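Local coordinates for 3-keto-5-aminohexanoate cleavage protein (Archaeoglobus fulgidus, PDB 3LOT) that probably cleaves 3-keto-5-aminohexanoate as a zinc-dependent member of the beta-keto acid cleavage enzyme family, which has a TIM-barrel fold, at residues Asp215-Phe218 / Met219-Ala223; Gly247-Ala250 / Val251-Gly255; Val280-Met283 / Val284-Lys288. All coordinates share one frame; numbering follows the deposited sequence.

Contact 1 of 3, residues Asp215-Phe218 / Met219-Ala223; sequences DVLF and MKQTA
F218 and T222, one helical turn apart, meet obliquely, with the threonine hydroxyl over one face of the phenyl ring; T222 OG1 is 3.6 Å from F218 CE2. That oxygen also donates to F218 O at 2.7 Å, because chi1 of -58° sets it anti to the carbonyl carbon, beside its own nitrogen, and so turns it back along the helix. T222 N donates to F218 O as well, and the two donors arrive from opposite faces of the carbonyl plane. Threonine thus suits a buried position, its hydroxyl satisfied within the helix.

L217 and Q221 form the second pair. The flat amide of Q221 lies across the branch point of L217, with Q221 NE2 3.6 Å from L217 CG, while Q221 CG rests 3.2 Å from L217 O. The amide nitrogen is satisfied by E214 of the third subunit. If an alanine stood at Q221, that E214 would probably be left without its amide donor and L217 without the group lying across it.

Helix 213-226 links strands 197-203 and 232-238 in a beta-alpha-beta unit of the barrel. The helix also takes part in the assembly: the F218 ring stacks on F218 of the second subunit, and D215 forms a salt bridge with R225 there. The T222 hydroxyl is thus satisfied within the helix and the Q221 amide nitrogen and D215 across interfaces, while F218 and L217 offer apolar surface to other subunits.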
loop_
_atom_site.group_PDB
_atom_site.type_symbol
_atom_site.label_atom_id
_atom_site.label_comp_id
_atom_site.label_asym_id
_atom_site.label_seq_id
_atom_site.Cartn_x
_atom_site.Cartn_y
_atom_site.Cartn_z
ATOM N N ASP D 215 -8.804 1.499 -0.044
ATOM C CA ASP D 215 -9.492 0.830 1.051
ATOM C C ASP D 215 -9.792 -0.624 0.737
ATOM O O ASP D 215 -9.629 -1.508 1.578
ATOM C CB ASP D 215 -10.834 1.506 1.364
ATOM C CG ASP D 215 -10.710 2.954 1.829
ATOM O OD1 ASP D 215 -9.725 3.359 2.513
ATOM O OD2 ASP D 215 -11.649 3.715 1.484
ATOM N N VAL D 216 -10.267 -0.889 -0.481
ATOM C CA VAL D 216 -10.552 -2.258 -0.883
ATOM C C VAL D 216 -9.255 -3.092 -0.850
ATOM O O VAL D 216 -9.192 -4.150 -0.221
ATOM C CB VAL D 216 -11.241 -2.307 -2.263
ATOM C CG1 VAL D 216 -11.399 -3.770 -2.699
ATOM C CG2 VAL D 216 -12.579 -1.554 -2.186
ATOM N N LEU D 217 -8.202 -2.571 -1.456
ATOM C CA LEU D 217 -6.950 -3.324 -1.515
ATOM C C LEU D 217 -6.410 -3.616 -0.127
ATOM O O LEU D 217 -5.984 -4.763 0.158
ATOM C CB LEU D 217 -5.915 -2.617 -2.372
ATOM C CG LEU D 217 -4.663 -3.458 -2.653
ATOM C CD1 LEU D 217 -4.969 -4.769 -3.485
ATOM C CD2 LEU D 217 -3.662 -2.561 -3.354
ATOM N N PHE D 218 -6.456 -2.595 0.736
ATOM C CA PHE D 218 -5.918 -2.730 2.082
ATOM C C PHE D 218 -6.712 -3.752 2.923
ATOM O O PHE D 218 -6.106 -4.505 3.674
ATOM C CB PHE D 218 -5.769 -1.369 2.773
ATOM C CG PHE D 218 -4.834 -1.404 3.932
ATOM C CD1 PHE D 218 -3.473 -1.462 3.727
ATOM C CD2 PHE D 218 -5.312 -1.455 5.224
ATOM C CE1 PHE D 218 -2.596 -1.535 4.792
ATOM C CE2 PHE D 218 -4.439 -1.558 6.299
ATOM C CZ PHE D 218 -3.087 -1.588 6.084
HETATM N N MSE D 219 -8.045 -3.807 2.762
HETATM C CA MSE D 219 -8.876 -4.779 3.452
HETATM C C MSE D 219 -8.412 -6.176 3.062
HETATM O O MSE D 219 -8.128 -6.995 3.923
HETATM C CB MSE D 219 -10.377 -4.604 3.117
HETATM C CG MSE D 219 -11.031 -3.347 3.644
HETATM SE SE MSE D 219 -11.617 -3.514 5.482
HETATM C CE MSE D 219 -13.351 -4.423 5.228
ATOM N N LYS D 220 -8.306 -6.438 1.767
ATOM C CA LYS D 220 -8.004 -7.781 1.300
ATOM C C LYS D 220 -6.602 -8.183 1.738
ATOM O O LYS D 220 -6.393 -9.301 2.191
ATOM C CB LYS D 220 -8.193 -7.891 -0.237
ATOM C CG LYS D 220 -7.928 -9.312 -0.816
ATOM C CD LYS D 220 -6.549 -9.501 -1.329
ATOM C CE LYS D 220 -6.401 -10.883 -2.039
ATOM N NZ LYS D 220 -5.051 -11.062 -2.619
ATOM N N GLN D 221 -5.648 -7.272 1.591
ATOM C CA GLN D 221 -4.251 -7.526 2.019
ATOM C C GLN D 221 -4.148 -7.761 3.524
ATOM O O GLN D 221 -3.334 -8.573 3.981
ATOM C CB GLN D 221 -3.347 -6.373 1.624
ATOM C CG GLN D 221 -3.135 -6.243 0.147
ATOM C CD GLN D 221 -2.339 -4.973 -0.197
ATOM O OE1 GLN D 221 -2.340 -4.008 0.580
ATOM N NE2 GLN D 221 -1.677 -4.957 -1.392
ATOM N N THR D 222 -4.988 -7.083 4.307
ATOM C CA THR D 222 -5.007 -7.334 5.756
ATOM C C THR D 222 -5.477 -8.760 6.046
ATOM O O THR D 222 -4.894 -9.464 6.873
ATOM C CB THR D 222 -5.873 -6.291 6.515
ATOM O OG1 THR D 222 -5.360 -4.990 6.245
ATOM C CG2 THR D 222 -5.884 -6.553 8.029
ATOM N N ALA D 223 -6.539 -9.185 5.374
ATOM C CA ALA D 223 -7.038 -10.562 5.522
ATOM C C ALA D 223 -5.975 -11.602 5.097
ATOM O O ALA D 223 -5.745 -12.601 5.804
ATOM C CB ALA D 223 -8.355 -10.753 4.725
#

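Contact 2 of 3, residues Gly247-Ala250 / Val251-Gly255; sequences GTLA and VIMGG
A250 O receives G255 N at 2.8 Å, the donor standing above the carbonyl plane, 40° out of it, where the chain turns off the end of helix 243-252. M253 N adds a weak bond to the same oxygen; its stronger acceptor is L249 O, at 2.9 Å. G254 N reaches back to V251 O at 3.0 Å, and this bond together with that of G255 defines a Schellman motif. G254 provides the positive phi of 92° at which a side chain would be jammed against the carbonyl oxygen of M253. G255 is less constrained: its backbone angles are ordinary, but a beta carbon there would sit tightly against A250 O.

Farther out, the packing is apolar. The selenomethionine side chain of M253 crosses that of L249 obliquely, with M253 SE 3.7 Å from L249 CG. M253 CG lies beside its own backbone N, chi1 -66°, which folds the chain back over the preceding turn; a flexible, polarisable side chain suits such a place, and it also packs on V216, L217 and K220 of helix 213-226. One residue earlier on the helix, T248 CG2 meets I252 CD1 at 4.1 Å, while the T248 hydroxyl is satisfied by M244 O.

Strands 232-238 and 256-259 are joined by this helix in a beta-alpha-beta unit. The chemistry implies a sharp stop: the last-turn carbonyls of A250 and V251 are capped by backbone N-H groups, and the positive phi of G254 turns the chain so that strand 256-259 can begin directly after G255.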
loop_
_atom_site.group_PDB
_atom_site.type_symbol
_atom_site.label_atom_id
_atom_site.label_comp_id
_atom_site.label_asym_id
_atom_site.label_seq_id
_atom_site.Cartn_x
_atom_site.Cartn_y
_atom_site.Cartn_z
ATOM N N GLY D 247 -17.389 -3.481 -7.175
ATOM C CA GLY D 247 -17.676 -4.877 -7.446
ATOM C C GLY D 247 -16.822 -5.470 -8.564
ATOM O O GLY D 247 -16.361 -6.599 -8.464
ATOM N N THR D 248 -16.655 -4.699 -9.639
ATOM C CA THR D 248 -15.720 -5.020 -10.730
ATOM C C THR D 248 -14.238 -5.121 -10.271
ATOM O O THR D 248 -13.558 -6.085 -10.623
ATOM C CB THR D 248 -15.882 -4.055 -11.933
ATOM O OG1 THR D 248 -17.269 -4.000 -12.304
ATOM C CG2 THR D 248 -15.041 -4.496 -13.144
ATOM N N LEU D 249 -13.769 -4.166 -9.461
ATOM C CA LEU D 249 -12.481 -4.267 -8.786
ATOM C C LEU D 249 -12.316 -5.631 -8.073
ATOM O O LEU D 249 -11.305 -6.335 -8.254
ATOM C CB LEU D 249 -12.319 -3.125 -7.782
ATOM C CG LEU D 249 -11.061 -3.081 -6.928
ATOM C CD1 LEU D 249 -9.762 -2.978 -7.849
ATOM C CD2 LEU D 249 -11.146 -1.885 -5.931
ATOM N N ALA D 250 -13.315 -5.987 -7.283
ATOM C CA ALA D 250 -13.296 -7.248 -6.517
ATOM C C ALA D 250 -13.063 -8.419 -7.461
ATOM O O ALA D 250 -12.177 -9.226 -7.219
ATOM C CB ALA D 250 -14.579 -7.438 -5.707
ATOM N N VAL D 251 -13.828 -8.493 -8.552
ATOM C CA VAL D 251 -13.674 -9.582 -9.523
ATOM C C VAL D 251 -12.275 -9.600 -10.131
ATOM O O VAL D 251 -11.685 -10.658 -10.317
ATOM C CB VAL D 251 -14.783 -9.551 -10.599
ATOM C CG1 VAL D 251 -14.493 -10.548 -11.734
ATOM C CG2 VAL D 251 -16.119 -9.903 -9.947
ATOM N N ILE D 252 -11.738 -8.416 -10.435
ATOM C CA ILE D 252 -10.413 -8.310 -11.009
ATOM C C ILE D 252 -9.388 -8.877 -9.979
ATOM O O ILE D 252 -8.384 -9.494 -10.350
ATOM C CB ILE D 252 -10.099 -6.841 -11.393
ATOM C CG1 ILE D 252 -10.920 -6.433 -12.627
ATOM C CG2 ILE D 252 -8.587 -6.628 -11.665
ATOM C CD1 ILE D 252 -10.999 -4.967 -12.832
HETATM N N MSE D 253 -9.654 -8.667 -8.704
HETATM C CA MSE D 253 -8.755 -9.103 -7.632
HETATM C C MSE D 253 -9.007 -10.547 -7.256
HETATM O O MSE D 253 -8.415 -11.040 -6.321
HETATM C CB MSE D 253 -8.944 -8.241 -6.381
HETATM C CG MSE D 253 -8.537 -6.781 -6.547
HETATM SE SE MSE D 253 -9.081 -5.654 -5.110
HETATM C CE MSE D 253 -8.322 -6.633 -3.605
ATOM N N GLY D 254 -9.910 -11.224 -7.924
ATOM C CA GLY D 254 -10.120 -12.646 -7.652
ATOM C C GLY D 254 -11.201 -12.895 -6.611
ATOM O O GLY D 254 -11.435 -14.044 -6.264
ATOM N N GLY D 255 -11.880 -11.839 -6.160
ATOM C CA GLY D 255 -12.994 -11.929 -5.246
ATOM C C GLY D 255 -14.366 -12.191 -5.877
ATOM O O GLY D 255 -14.541 -12.185 -7.099
#

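Contact 3 of 3, residues Val280-Met283 / Val284-Lys288; sequences VEKM and VRIVK
V287 N donates to M283 O at 2.8 Å, and the bond is straight, 169° at the hydrogen, with the donor in the carbonyl plane. The selenomethionine side chain of M283 reaches the same turn: its CE approaches V287 CG2 to 3.7 Å and I286 CG2 to 4.0 Å, crossing both side chains at about a right angle. CG stands anti to the backbone nitrogen, chi1 -174°, and bends at the next two torsions carry the methyl forward along the helix. Long and flexible, this residue suits a buried place between branched neighbours.

V280 and V284 lie side by side on the inner face, pointing the same way, with V280 CG1 4.1 Å from V284 CG2. These residues belong to helix 276-289, one of the helices flanking the TIM barrel; V280 and M283 pack on V259 of strand 256-259, and V287 on V8 of strand 7-13. Compact beta-branched side chains fit well between helix and strands.

The polar side of the helix carries E281, K282 and R285 and in part faces the third subunit. The guanidinium of R285 folds back over the preceding turn, one face above K282 CA and E281 O, with R285 NH2 3.5 Å from that alpha carbon. At its edge, in plane, a water accepts from R285 NH1 at 2.9 Å and donates to E281 OE1, bridging opposite charges that do not themselves touch. R285 NE and K282 NZ both form salt bridges with E289 of the third subunit, whose carboxylate probably offsets the like charges of this nearby pair.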
loop_
_atom_site.group_PDB
_atom_site.type_symbol
_atom_site.label_atom_id
_atom_site.label_comp_id
_atom_site.label_asym_id
_atom_site.label_seq_id
_atom_site.Cartn_x
_atom_site.Cartn_y
_atom_site.Cartn_z
ATOM N N VAL D 280 -28.184 -7.419 -11.093
ATOM C CA VAL D 280 -27.576 -8.741 -11.306
ATOM C C VAL D 280 -27.194 -8.961 -12.774
ATOM O O VAL D 280 -26.091 -9.379 -13.056
ATOM C CB VAL D 280 -28.466 -9.884 -10.814
ATOM C CG1 VAL D 280 -27.847 -11.249 -11.191
ATOM C CG2 VAL D 280 -28.690 -9.752 -9.324
ATOM N N GLU D 281 -28.102 -8.647 -13.712
ATOM C CA GLU D 281 -27.808 -8.780 -15.147
ATOM C C GLU D 281 -26.589 -7.968 -15.557
ATOM O O GLU D 281 -25.760 -8.452 -16.312
ATOM C CB GLU D 281 -29.004 -8.370 -15.999
ATOM C CG GLU D 281 -30.165 -9.277 -15.765
ATOM C CD GLU D 281 -31.523 -8.762 -16.270
ATOM O OE1 GLU D 281 -31.684 -7.583 -16.657
ATOM O OE2 GLU D 281 -32.444 -9.601 -16.297
ATOM N N LYS D 282 -26.496 -6.746 -15.050
ATOM C CA LYS D 282 -25.327 -5.865 -15.318
ATOM C C LYS D 282 -24.007 -6.456 -14.819
ATOM O O LYS D 282 -23.001 -6.491 -15.550
ATOM C CB LYS D 282 -25.546 -4.505 -14.680
ATOM C CG LYS D 282 -24.417 -3.492 -14.911
ATOM C CD LYS D 282 -24.904 -2.119 -14.468
ATOM C CE LYS D 282 -24.001 -1.014 -14.924
ATOM N NZ LYS D 282 -24.178 -0.825 -16.371
HETATM N N MSE D 283 -24.016 -6.949 -13.587
HETATM C CA MSE D 283 -22.792 -7.427 -12.998
HETATM C C MSE D 283 -22.388 -8.708 -13.728
HETATM O O MSE D 283 -21.202 -8.915 -13.973
HETATM C CB MSE D 283 -22.950 -7.657 -11.495
HETATM C CG MSE D 283 -21.647 -8.034 -10.783
HETATM SE SE MSE D 283 -20.328 -6.554 -10.869
HETATM C CE MSE D 283 -19.020 -7.598 -11.474
ATOM N N VAL D 284 -23.366 -9.528 -14.127
ATOM C CA VAL D 284 -23.099 -10.764 -14.914
ATOM C C VAL D 284 -22.504 -10.449 -16.282
ATOM O O VAL D 284 -21.558 -11.113 -16.716
ATOM C CB VAL D 284 -24.333 -11.692 -15.025
ATOM C CG1 VAL D 284 -24.092 -12.863 -16.018
ATOM C CG2 VAL D 284 -24.716 -12.264 -13.602
ATOM N N ARG D 285 -22.994 -9.392 -16.933
ATOM C CA ARG D 285 -22.370 -8.941 -18.169
ATOM C C ARG D 285 -20.896 -8.592 -17.960
ATOM O O ARG D 285 -20.061 -8.967 -18.785
ATOM C CB ARG D 285 -23.128 -7.752 -18.751
ATOM C CG ARG D 285 -24.460 -8.152 -19.397
ATOM C CD ARG D 285 -24.984 -7.050 -20.291
ATOM N NE ARG D 285 -25.278 -5.828 -19.551
ATOM C CZ ARG D 285 -26.430 -5.555 -18.927
ATOM N NH1 ARG D 285 -27.443 -6.407 -18.917
ATOM N NH2 ARG D 285 -26.571 -4.408 -18.291
ATOM N N ILE D 286 -20.572 -7.897 -16.864
ATOM C CA ILE D 286 -19.190 -7.479 -16.617
ATOM C C ILE D 286 -18.340 -8.716 -16.287
ATOM O O ILE D 286 -17.245 -8.895 -16.807
ATOM C CB ILE D 286 -19.152 -6.445 -15.438
ATOM C CG1 ILE D 286 -19.857 -5.136 -15.864
ATOM C CG2 ILE D 286 -17.714 -6.189 -14.963
ATOM C CD1 ILE D 286 -20.121 -4.188 -14.651
ATOM N N VAL D 287 -18.855 -9.585 -15.429
ATOM C CA VAL D 287 -18.145 -10.806 -15.088
ATOM C C VAL D 287 -17.793 -11.556 -16.389
ATOM O O VAL D 287 -16.704 -12.062 -16.542
ATOM C CB VAL D 287 -19.001 -11.708 -14.150
ATOM C CG1 VAL D 287 -18.524 -13.163 -14.145
ATOM C CG2 VAL D 287 -19.025 -11.117 -12.725
ATOM N N LYS D 288 -18.720 -11.622 -17.332
ATOM C CA LYS D 288 -18.476 -12.360 -18.553
ATOM C C LYS D 288 -17.490 -11.667 -19.493
ATOM O O LYS D 288 -16.693 -12.350 -20.154
ATOM C CB LYS D 288 -19.799 -12.684 -19.260
ATOM C CG LYS D 288 -20.601 -13.769 -18.546
ATOM C CD LYS D 288 -21.965 -13.972 -19.242
ATOM C CE LYS D 288 -22.841 -15.038 -18.560
ATOM N NZ LYS D 288 -24.196 -15.015 -19.193
HETATM O O HOH W 1 -30.232 -6.135 -18.141
#

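Contacts 1, 2 and 3 follow one another along the chain, on helices 213-226, 243-252 and 276-289. Contact 2 is the middle member, its centre about 12 Å from the centres of the others, whereas the centres of contacts 1 and 3 are about 24 Å apart and the two do not touch. K220 CB of contact 1 packs 3.6 Å from M253 CE of contact 2, and T248 OG1 of contact 2 lies 3.5 Å from I286 CG2 of contact 3. Strand 232-238 follows the first helix, and strand 256-259 the second. The three helices thus form a neighbouring row on the barrel's outer layer, and each contact also meets the third subunit, so this row serves fold and assembly.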